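The same site in two structures of 5-formaminoimidazole-4-carboxamide-1-(beta)-D-ribofuranosyl 5'-monophosphate synthetase from Methanocaldococcus jannaschii, which catalyses the ATP- and formate-dependent formylation of the purine intermediate AICAR to FAICAR, without folates: PDB 2R7L (chain A, 2.10 Å), residues 150-155 and 166-171, and PDB 2R7K (chain B, 2.10 Å), residues 150-155 and 166-171. One frame, after least-squares fit of the local backbone (RMSD 0.10 Å); residues are numbered along the deposited sequences.

Structure 1 (2R7L); sequences DGTVIV and YFIASS. With ATP (adenosine-5'-triphosphate), chain C.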
# COMPACT_ATOMS: atom_id res chain seq x y z
N ASP A 150 27.50 47.81 12.36
CA ASP A 150 28.64 47.94 11.47
C ASP A 150 28.41 47.14 10.19
O ASP A 150 29.32 46.94 9.39
CB ASP A 150 29.92 47.47 12.17
CG ASP A 150 29.85 46.00 12.57
OD1 ASP A 150 28.82 45.35 12.31
OD2 ASP A 150 30.84 45.49 13.14
N GLY A 151 27.19 46.65 10.03
CA GLY A 151 26.83 45.87 8.85
C GLY A 151 25.33 45.90 8.68
O GLY A 151 24.65 46.72 9.30
N THR A 152 24.80 45.02 7.85
CA THR A 152 23.36 44.94 7.68
C THR A 152 22.78 44.15 8.85
O THR A 152 23.32 43.12 9.26
CB THR A 152 22.98 44.30 6.33
OG1 THR A 152 23.65 45.00 5.27
CG2 THR A 152 21.48 44.38 6.09
N VAL A 153 21.70 44.67 9.41
CA VAL A 153 21.08 44.02 10.55
C VAL A 153 19.59 43.91 10.34
O VAL A 153 19.01 44.65 9.54
CB VAL A 153 21.35 44.79 11.88
CG1 VAL A 153 22.83 44.74 12.24
CG2 VAL A 153 20.86 46.22 11.79
N ILE A 154 18.97 42.97 11.05
CA ILE A 154 17.51 42.92 11.11
C ILE A 154 17.11 43.29 12.53
O ILE A 154 17.79 42.93 13.50
CB ILE A 154 16.95 41.52 10.70
CG1 ILE A 154 15.42 41.53 10.69
CG2 ILE A 154 17.49 40.44 11.61
CD1 ILE A 154 14.80 40.35 9.95
N VAL A 155 16.02 44.03 12.66
CA VAL A 155 15.59 44.49 13.97
C VAL A 155 14.20 43.96 14.30
O VAL A 155 13.24 44.21 13.57
CB VAL A 155 15.61 46.04 14.08
CG1 VAL A 155 15.39 46.46 15.52
CG2 VAL A 155 16.93 46.59 13.56
N TYR A 166 9.13 44.50 11.89
CA TYR A 166 10.55 44.32 11.60
C TYR A 166 11.08 45.35 10.59
O TYR A 166 10.31 45.93 9.82
CB TYR A 166 10.79 42.91 11.04
CG TYR A 166 10.59 41.78 12.04
CD1 TYR A 166 9.73 41.92 13.12
CD2 TYR A 166 11.26 40.57 11.89
CE1 TYR A 166 9.55 40.89 14.04
CE2 TYR A 166 11.09 39.54 12.80
CZ TYR A 166 10.23 39.70 13.87
OH TYR A 166 10.05 38.68 14.78
N PHE A 167 12.39 45.57 10.62
CA PHE A 167 13.04 46.35 9.56
C PHE A 167 14.52 46.03 9.43
O PHE A 167 15.12 45.44 10.33
CB PHE A 167 12.77 47.87 9.68
CG PHE A 167 13.44 48.52 10.87
CD1 PHE A 167 12.69 48.87 11.99
CD2 PHE A 167 14.80 48.83 10.85
CE1 PHE A 167 13.29 49.49 13.08
CE2 PHE A 167 15.40 49.44 11.94
CZ PHE A 167 14.65 49.77 13.05
N ILE A 168 15.08 46.41 8.29
CA ILE A 168 16.49 46.18 7.98
C ILE A 168 17.24 47.51 8.03
O ILE A 168 16.74 48.53 7.57
CB ILE A 168 16.65 45.59 6.56
CG1 ILE A 168 15.91 44.25 6.46
CG2 ILE A 168 18.13 45.45 6.19
CD1 ILE A 168 15.72 43.75 5.05
N ALA A 169 18.44 47.49 8.60
CA ALA A 169 19.25 48.69 8.68
C ALA A 169 20.70 48.38 8.34
O ALA A 169 21.19 47.30 8.64
CB ALA A 169 19.15 49.31 10.07
N SER A 170 21.38 49.33 7.71
CA SER A 170 22.80 49.16 7.41
C SER A 170 23.70 50.20 8.11
O SER A 170 24.91 50.20 7.92
CB SER A 170 23.06 49.15 5.90
OG SER A 170 22.67 47.91 5.32
N SER A 171 23.09 51.05 8.94
CA SER A 171 23.83 52.01 9.75
C SER A 171 23.01 52.47 10.94
O SER A 171 21.79 52.26 10.99
CB SER A 171 24.23 53.24 8.92
OG SER A 171 23.08 53.93 8.45
PG ATP C . 7.64 32.47 12.93
O1G ATP C . 6.99 31.66 14.03
O2G ATP C . 8.69 31.72 12.14
O3G ATP C . 6.65 33.23 12.08
PB ATP C . 9.81 33.35 14.56
O1B ATP C . 10.03 31.87 14.67
O2B ATP C . 9.76 34.18 15.83
O3B ATP C . 8.44 33.63 13.73
PA ATP C . 11.52 35.44 13.55
O1A ATP C . 12.81 35.51 14.32
O2A ATP C . 10.37 36.38 13.82
O3A ATP C . 10.99 33.91 13.60
O5' ATP C . 11.90 35.57 12.00
C5' ATP C . 10.90 35.92 11.06
C4' ATP C . 11.55 35.96 9.69
O4' ATP C . 12.49 37.03 9.61
C3' ATP C . 12.34 34.70 9.37
O3' ATP C . 11.52 33.67 8.81
C2' ATP C . 13.39 35.20 8.40
O2' ATP C . 12.86 35.21 7.07
C1' ATP C . 13.63 36.65 8.83
N9 ATP C . 14.81 36.66 9.71
C8 ATP C . 14.78 36.44 11.04
N7 ATP C . 16.03 36.51 11.57
C5 ATP C . 16.88 36.78 10.56
C6 ATP C . 18.34 37.00 10.43
N6 ATP C . 19.16 36.92 11.50
N1 ATP C . 18.82 37.26 9.19
C2 ATP C . 18.01 37.33 8.11
N3 ATP C . 16.68 37.15 8.16
C4 ATP C . 16.07 36.87 9.33
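Val155 lies over one face of the Phe167 ring: its CB is 4.1 Å from the ring centroid, a CH-pi contact offset toward the rim. Beside it, Val155 CG2 meets Phe167 CE2. The Tyr166 ring has ATP O2A at its edge, near its plane. With the ring turned to chi2 28°, Tyr166 OH donates a hydrogen bond to ATP O2A at 2.5 Å. Tyr166 CD2 approaches Ile154 CD1 obliquely at 4.0 Å. Ile154 runs CG1 anti to its backbone N (chi1 -176°), and its CD1 touches ATP N9 at 3.7 Å. Strands 153-156 and 167-169 form an antiparallel hairpin of the ATP-grasp fold, one side of the nucleotide pocket. Val153 N donates a backbone hydrogen bond to Ala169 O. At the far end Thr152 OG1 and Ser170 OG share a hydrogen bond, while Thr152 CG2 packs on Ile168 CG2. Helix 172-184 packs against Phe167 through Phe175 (edge-to-face), Lys178 and Leu182.

How the two compare
The CA atoms that can be compared coincide within the error, and the difference lies at the nucleotide. ATP in structure 1 gives way to ACP in structure 2, bound at the same place. ACP carries the carbon C3B between its beta and gamma phosphorus atoms, where ATP has the oxygen O3B. Tyr166(A) touches ATP and Tyr166(B) touches ACP, so this contact with the nucleotide is kept. Ile154(A) and Ile154(B) keep their place, and each touches its nucleotide. The side chains of Val155(A), Phe167(A), Thr152(A) and Ser170(A) and their counterparts in structure 2 also keep theirs. The side chain that differs is Tyr166(A)/Tyr166(B). It still touches its protein neighbours: CD2 of Tyr166(A) is 4.0 Å from CD1 of Ile154(A), and CD2 of Tyr166(B) is 4.3 Å from CD1 of Ile154(B). CB of Tyr166(A) lies on O of Val155(A), and CB of Tyr166(B) on O of Val155(B). From Tyr166(A) to Tyr166(B) the ring twists by about 60° about its last bond, while the torsion before it stays alike. The changed bridge between the beta and gamma phosphorus atoms may contribute, though two crystals can differ in other ways. The places of CD1, CE1 and OH of Tyr166(A) are left, and the OH atoms of Tyr166(A) and Tyr166(B) end 1.6 Å apart after superposition.

Structure 2 (2R7K); sequences DGTVIV and YFIASS. With ACP (phosphomethylphosphonic acid adenylate ester), chain D.
The face of the Phe167 ring carries Val155, whose CB stands 4.2 Å from the ring centroid in a CH-pi contact offset toward the rim. Val155 CG2 meets Phe167 CE2 alongside. At the edge of the Tyr166 ring, near its plane, lies ACP O2A. With the ring turned to chi2 88°, Tyr166 OH donates a hydrogen bond to ACP O2A; the modelled separation is very short, so its exact length is doubtful. Tyr166 CD2 approaches Ile154 CD1 obliquely at 4.3 Å. With its CG1 anti to the backbone N (chi1 -178°), Ile154 brings CD1 to 3.7 Å from ACP N9. Val153 N donates a backbone hydrogen bond to Ala169 O. Thr152 OG1 and Ser170 OG share a hydrogen bond, and Thr152 CG2 packs on Ile168 CG2. Helix 172-184 packs against Phe167 through Phe175 (edge-to-face), Lys178 and Leu182.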
# COMPACT_ATOMS: atom_id res chain seq x y z
N ASP B 150 27.43 47.86 12.43
CA ASP B 150 28.57 47.99 11.53
C ASP B 150 28.37 47.15 10.28
O ASP B 150 29.30 46.91 9.52
CB ASP B 150 29.86 47.56 12.24
CG ASP B 150 29.87 46.08 12.58
OD1 ASP B 150 28.79 45.50 12.81
OD2 ASP B 150 30.97 45.49 12.63
N GLY B 151 27.14 46.71 10.06
CA GLY B 151 26.80 45.93 8.88
C GLY B 151 25.30 45.98 8.64
O GLY B 151 24.61 46.85 9.18
N THR B 152 24.79 45.06 7.83
CA THR B 152 23.36 44.96 7.67
C THR B 152 22.80 44.14 8.84
O THR B 152 23.36 43.10 9.21
CB THR B 152 22.95 44.37 6.30
OG1 THR B 152 23.47 45.21 5.26
CG2 THR B 152 21.44 44.33 6.16
N VAL B 153 21.74 44.64 9.44
CA VAL B 153 21.13 43.97 10.57
C VAL B 153 19.64 43.85 10.33
O VAL B 153 19.07 44.60 9.53
CB VAL B 153 21.36 44.73 11.90
CG1 VAL B 153 22.84 44.75 12.28
CG2 VAL B 153 20.78 46.14 11.83
N ILE B 154 19.01 42.89 11.00
CA ILE B 154 17.56 42.85 11.05
C ILE B 154 17.15 43.26 12.46
O ILE B 154 17.83 42.92 13.43
CB ILE B 154 17.00 41.45 10.67
CG1 ILE B 154 15.47 41.46 10.69
CG2 ILE B 154 17.57 40.38 11.60
CD1 ILE B 154 14.84 40.22 10.08
N VAL B 155 16.05 43.99 12.58
CA VAL B 155 15.62 44.46 13.90
C VAL B 155 14.22 43.98 14.24
O VAL B 155 13.27 44.22 13.51
CB VAL B 155 15.70 46.00 14.05
CG1 VAL B 155 15.48 46.39 15.50
CG2 VAL B 155 17.06 46.52 13.58
N TYR B 166 9.29 44.63 12.13
CA TYR B 166 10.62 44.35 11.61
C TYR B 166 11.08 45.47 10.68
O TYR B 166 10.27 46.11 10.00
CB TYR B 166 10.63 43.05 10.79
CG TYR B 166 10.21 41.80 11.54
CD1 TYR B 166 8.87 41.42 11.61
CD2 TYR B 166 11.15 40.99 12.16
CE1 TYR B 166 8.48 40.28 12.29
CE2 TYR B 166 10.78 39.85 12.84
CZ TYR B 166 9.43 39.50 12.90
OH TYR B 166 9.05 38.36 13.58
N PHE B 167 12.39 45.68 10.65
CA PHE B 167 13.01 46.42 9.54
C PHE B 167 14.47 46.04 9.40
O PHE B 167 15.06 45.41 10.29
CB PHE B 167 12.79 47.95 9.64
CG PHE B 167 13.50 48.62 10.80
CD1 PHE B 167 12.77 49.17 11.84
CD2 PHE B 167 14.89 48.73 10.82
CE1 PHE B 167 13.41 49.80 12.90
CE2 PHE B 167 15.54 49.35 11.88
CZ PHE B 167 14.80 49.89 12.92
N ILE B 168 15.04 46.40 8.26
CA ILE B 168 16.44 46.14 7.97
C ILE B 168 17.22 47.46 7.98
O ILE B 168 16.73 48.48 7.50
CB ILE B 168 16.59 45.49 6.57
CG1 ILE B 168 15.83 44.16 6.53
CG2 ILE B 168 18.06 45.31 6.21
CD1 ILE B 168 15.77 43.52 5.15
N ALA B 169 18.44 47.43 8.52
CA ALA B 169 19.25 48.64 8.59
C ALA B 169 20.70 48.32 8.34
O ALA B 169 21.18 47.25 8.73
CB ALA B 169 19.09 49.31 9.96
N SER B 170 21.41 49.24 7.68
CA SER B 170 22.84 49.09 7.45
C SER B 170 23.70 50.14 8.16
O SER B 170 24.93 50.14 8.02
CB SER B 170 23.16 49.06 5.95
OG SER B 170 22.72 47.84 5.35
N SER B 171 23.06 51.02 8.93
CA SER B 171 23.77 52.03 9.73
C SER B 171 22.94 52.47 10.93
O SER B 171 21.72 52.28 10.96
CB SER B 171 24.10 53.27 8.89
OG SER B 171 22.92 53.91 8.45
PG ACP D . 6.81 33.98 14.12
O1G ACP D . 5.77 35.07 14.11
O2G ACP D . 6.87 33.20 15.42
O3G ACP D . 6.78 33.10 12.89
PB ACP D . 9.76 33.70 14.41
O1B ACP D . 9.40 32.34 13.87
O2B ACP D . 10.10 33.81 15.88
C3B ACP D . 8.40 34.84 14.03
PA ACP D . 11.68 35.66 13.62
O1A ACP D . 13.00 35.56 14.33
O2A ACP D . 10.65 36.67 14.03
O3A ACP D . 11.05 34.17 13.57
O5' ACP D . 11.99 35.91 12.07
C5' ACP D . 10.94 36.28 11.19
C4' ACP D . 11.52 36.12 9.80
O4' ACP D . 12.54 37.09 9.58
C3' ACP D . 12.20 34.77 9.62
O3' ACP D . 11.29 33.74 9.20
C2' ACP D . 13.26 35.07 8.59
O2' ACP D . 12.69 34.95 7.29
C1' ACP D . 13.63 36.52 8.85
N9 ACP D . 14.83 36.57 9.72
C8 ACP D . 14.81 36.38 11.06
N7 ACP D . 16.06 36.47 11.57
C5 ACP D . 16.90 36.73 10.55
C6 ACP D . 18.35 36.96 10.41
N6 ACP D . 19.17 36.91 11.48
N1 ACP D . 18.83 37.19 9.17
C2 ACP D . 18.02 37.23 8.09
N3 ACP D . 16.69 37.04 8.15
C4 ACP D . 16.08 36.78 9.33